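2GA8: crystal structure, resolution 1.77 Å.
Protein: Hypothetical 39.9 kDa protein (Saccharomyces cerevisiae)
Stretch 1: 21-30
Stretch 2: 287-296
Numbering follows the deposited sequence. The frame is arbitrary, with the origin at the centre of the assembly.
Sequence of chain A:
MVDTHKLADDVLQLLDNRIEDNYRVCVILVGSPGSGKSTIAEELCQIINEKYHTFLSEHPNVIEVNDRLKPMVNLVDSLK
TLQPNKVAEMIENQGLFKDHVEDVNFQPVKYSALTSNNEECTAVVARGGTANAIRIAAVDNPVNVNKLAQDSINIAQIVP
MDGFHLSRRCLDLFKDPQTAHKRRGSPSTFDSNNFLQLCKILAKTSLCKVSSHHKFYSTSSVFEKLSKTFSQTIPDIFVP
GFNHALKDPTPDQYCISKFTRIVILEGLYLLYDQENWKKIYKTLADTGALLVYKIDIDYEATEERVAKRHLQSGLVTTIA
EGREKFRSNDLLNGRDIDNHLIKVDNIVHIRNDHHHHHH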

# COMPACT_ATOMS: atom_id res chain seq x y z
N ASP A 21 18.00 -13.75 1.85
CA ASP A 21 17.16 -13.78 3.04
C ASP A 21 15.71 -13.36 2.84
O ASP A 21 14.83 -13.74 3.62
N ASN A 22 15.46 -12.56 1.81
CA ASN A 22 14.10 -12.08 1.56
C ASN A 22 13.76 -12.13 0.09
O ASN A 22 14.55 -11.71 -0.75
N TYR A 23 12.57 -12.64 -0.22
CA TYR A 23 12.13 -12.72 -1.60
C TYR A 23 11.88 -11.33 -2.17
O TYR A 23 12.09 -11.07 -3.35
N ARG A 24 11.40 -10.43 -1.31
CA ARG A 24 11.14 -9.07 -1.75
C ARG A 24 11.45 -8.07 -0.66
O ARG A 24 11.47 -8.39 0.53
N VAL A 25 11.74 -6.84 -1.07
CA VAL A 25 12.03 -5.79 -0.10
C VAL A 25 10.88 -4.80 -0.16
O VAL A 25 10.25 -4.63 -1.20
N CYS A 26 10.59 -4.18 0.97
CA CYS A 26 9.50 -3.23 1.03
C CYS A 26 10.00 -1.83 1.31
O CYS A 26 11.02 -1.65 1.98
N VAL A 27 9.28 -0.85 0.79
CA VAL A 27 9.62 0.54 1.02
C VAL A 27 8.36 1.23 1.50
O VAL A 27 7.30 1.08 0.90
N ILE A 28 8.48 1.95 2.61
CA ILE A 28 7.37 2.71 3.15
C ILE A 28 7.66 4.17 2.85
O ILE A 28 8.76 4.65 3.11
N LEU A 29 6.69 4.86 2.26
CA LEU A 29 6.84 6.27 1.95
C LEU A 29 5.62 6.98 2.54
O LEU A 29 4.49 6.75 2.10
N VAL A 30 5.86 7.81 3.55
CA VAL A 30 4.79 8.54 4.21
C VAL A 30 4.90 10.04 3.98
O VAL A 30 6.00 10.60 3.98
N THR A 287 10.67 -8.14 8.65
CA THR A 287 11.14 -8.97 7.54
C THR A 287 12.65 -8.79 7.40
O THR A 287 13.34 -9.63 6.83
N GLY A 288 13.15 -7.68 7.93
CA GLY A 288 14.57 -7.39 7.83
C GLY A 288 14.90 -6.81 6.46
O GLY A 288 16.07 -6.67 6.09
N ALA A 289 13.86 -6.47 5.71
CA ALA A 289 14.04 -5.91 4.37
C ALA A 289 13.09 -4.75 4.14
O ALA A 289 12.24 -4.80 3.26
N LEU A 290 13.25 -3.69 4.94
CA LEU A 290 12.41 -2.51 4.84
C LEU A 290 13.19 -1.20 4.84
O LEU A 290 14.12 -1.02 5.63
N LEU A 291 12.80 -0.29 3.95
CA LEU A 291 13.39 1.04 3.90
C LEU A 291 12.19 1.94 4.22
O LEU A 291 11.09 1.69 3.73
N VAL A 292 12.41 2.94 5.07
CA VAL A 292 11.34 3.85 5.48
C VAL A 292 11.68 5.31 5.22
O VAL A 292 12.73 5.79 5.65
N TYR A 293 10.79 6.00 4.52
CA TYR A 293 10.97 7.41 4.19
C TYR A 293 9.76 8.22 4.62
O TYR A 293 8.61 7.79 4.46
N LYS A 294 10.02 9.40 5.16
CA LYS A 294 8.94 10.27 5.59
C LYS A 294 9.26 11.63 5.00
O LYS A 294 10.35 12.16 5.18
N ILE A 295 8.30 12.18 4.26
CA ILE A 295 8.49 13.47 3.61
C ILE A 295 8.23 14.64 4.55
O ILE A 295 7.21 14.68 5.23
N ASP A 296 9.18 15.57 4.61
CA ASP A 296 9.04 16.77 5.43
C ASP A 296 8.65 17.82 4.40
O ASP A 296 9.41 18.11 3.48

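Two neighbouring parallel β-strands, strand 25-30 and the strand beginning at Leu290, pair in register, and their side chains pack side by side on both faces of the sheet, with a small polar cluster where the strands begin. The backbone ladder runs from Cys26 N to Ala289 O (2.9 Å) through Val30 O to Ile295 N (2.8 Å), and paired residues, such as Ile28 with Val292, send their side chains to the same face of the sheet. One face carries Cys26, Ile28 and Val30 beside Leu290, Val292 and Lys294. The end of Leu290 (t, p) comes nearer the first strand: its CD1 lies 3.9 Å from Cys26 CB and 3.8 Å from Ile28 CG1. Ile28 (m, t) also reaches Val292 (t), CG2 to CG1 at 4.2 Å, while Val30 CG1 (t) lies 4.2 Å from Lys294 CG, meeting the aliphatic part of that chain. Lys294 NZ donates a hydrogen bond to Ile295 O (3.0 Å) within stretch 2. On the other face, Val27 (t) places CG1 3.8 Å from Tyr293 CD2, at the ring edge, and CG2 4.3 Å from Leu291 CB. The end of Leu29 (t, p) comes nearer the second strand, setting CD1 3.8 Å from Tyr293 CB and 3.9 Å from Ile295 CG1. Before the strands pair, Asn22 (m) points toward stretch 2 and donates from ND2 to Thr287 O (2.7 Å, 154°), a side-chain amide serving a backbone carbonyl. Ala289 also points inward, its CB packing 3.5 Å from Asn22 CG and 3.8 Å from Val25 CG1. Thr287 (p) accepts at OG1 from Ala289 N (3.1 Å), across Gly288, whose positive phi favours glycine. Water 1 bridges the stretches, donating to Arg24 O (2.8 Å) and to Thr287 OG1 (3.1 Å).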

# COMPACT_ATOMS: atom_id res chain seq x y z
CB ASP A 21 17.78 -12.88 4.12
CG ASP A 21 19.17 -13.31 4.51
OD1 ASP A 21 19.33 -14.46 4.97
OD2 ASP A 21 20.11 -12.50 4.36
CB ASN A 22 13.94 -10.63 2.05
CG ASN A 22 14.14 -10.49 3.55
OD1 ASN A 22 15.25 -10.26 4.03
ND2 ASN A 22 13.05 -10.62 4.29
CB TYR A 23 10.85 -13.54 -1.71
CG TYR A 23 10.49 -13.83 -3.15
CD1 TYR A 23 11.23 -14.74 -3.89
CD2 TYR A 23 9.44 -13.16 -3.78
CE1 TYR A 23 10.94 -14.98 -5.22
CE2 TYR A 23 9.14 -13.40 -5.12
CZ TYR A 23 9.90 -14.32 -5.83
OH TYR A 23 9.61 -14.56 -7.14
CB ARG A 24 9.68 -8.94 -2.23
CG ARG A 24 8.67 -9.69 -1.39
CD ARG A 24 7.23 -9.48 -1.86
NE ARG A 24 7.01 -9.87 -3.25
CZ ARG A 24 5.93 -10.52 -3.69
NH1 ARG A 24 4.96 -10.86 -2.85
NH2 ARG A 24 5.80 -10.80 -4.98
CB VAL A 25 13.36 -5.08 -0.42
CG1 VAL A 25 14.50 -6.09 -0.37
CG2 VAL A 25 13.29 -4.43 -1.78
CB CYS A 26 8.49 -3.62 2.12
SG CYS A 26 7.56 -5.14 1.77
CB VAL A 27 10.09 1.23 -0.27
CG1 VAL A 27 10.39 2.71 0.02
CG2 VAL A 27 11.32 0.53 -0.84
CB ILE A 28 7.23 2.55 4.68
CG1 ILE A 28 6.55 1.22 5.01
CG2 ILE A 28 6.40 3.72 5.26
CD1 ILE A 28 6.47 0.92 6.51
CB LEU A 29 6.88 6.50 0.43
CG LEU A 29 6.94 7.97 0.00
CD1 LEU A 29 8.17 8.64 0.62
CD2 LEU A 29 6.99 8.06 -1.52
CB VAL A 30 4.79 8.29 5.74
CG1 VAL A 30 3.90 9.31 6.46
CG2 VAL A 30 4.30 6.88 6.04
CB THR A 287 10.51 -8.57 6.18
OG1 THR A 287 10.86 -7.21 5.87
CG2 THR A 287 9.00 -8.71 6.23
CB ALA A 289 13.82 -6.99 3.31
CB LEU A 290 11.43 -2.48 6.02
CG LEU A 290 10.58 -1.21 6.15
CD1 LEU A 290 9.53 -1.20 5.05
CD2 LEU A 290 9.91 -1.17 7.52
CB LEU A 291 13.94 1.36 2.51
CG LEU A 291 15.34 0.78 2.26
CD1 LEU A 291 15.81 1.16 0.87
CD2 LEU A 291 16.30 1.30 3.32
CB VAL A 292 11.05 3.68 6.99
CG1 VAL A 292 9.89 4.58 7.41
CG2 VAL A 292 10.73 2.21 7.29
CB TYR A 293 11.17 7.60 2.68
CG TYR A 293 12.39 6.89 2.15
CD1 TYR A 293 13.67 7.38 2.40
CD2 TYR A 293 12.26 5.70 1.43
CE1 TYR A 293 14.80 6.70 1.95
CE2 TYR A 293 13.38 5.01 0.98
CZ TYR A 293 14.65 5.51 1.24
OH TYR A 293 15.75 4.82 0.80
CB LYS A 294 8.89 10.33 7.13
CG LYS A 294 7.61 10.90 7.70
CD LYS A 294 7.58 12.40 7.61
CE LYS A 294 6.28 12.95 8.17
NZ LYS A 294 6.27 14.43 8.11
CB ILE A 295 7.55 13.62 2.39
CG1 ILE A 295 7.78 12.48 1.40
CG2 ILE A 295 7.77 14.98 1.71
CD1 ILE A 295 6.78 12.46 0.25
CB ASP A 296 10.37 17.14 6.09
CG ASP A 296 10.66 16.30 7.33
OD1 ASP A 296 9.84 15.42 7.67
OD2 ASP A 296 11.71 16.53 7.96
O HOH W 1 10.19 -7.34 2.83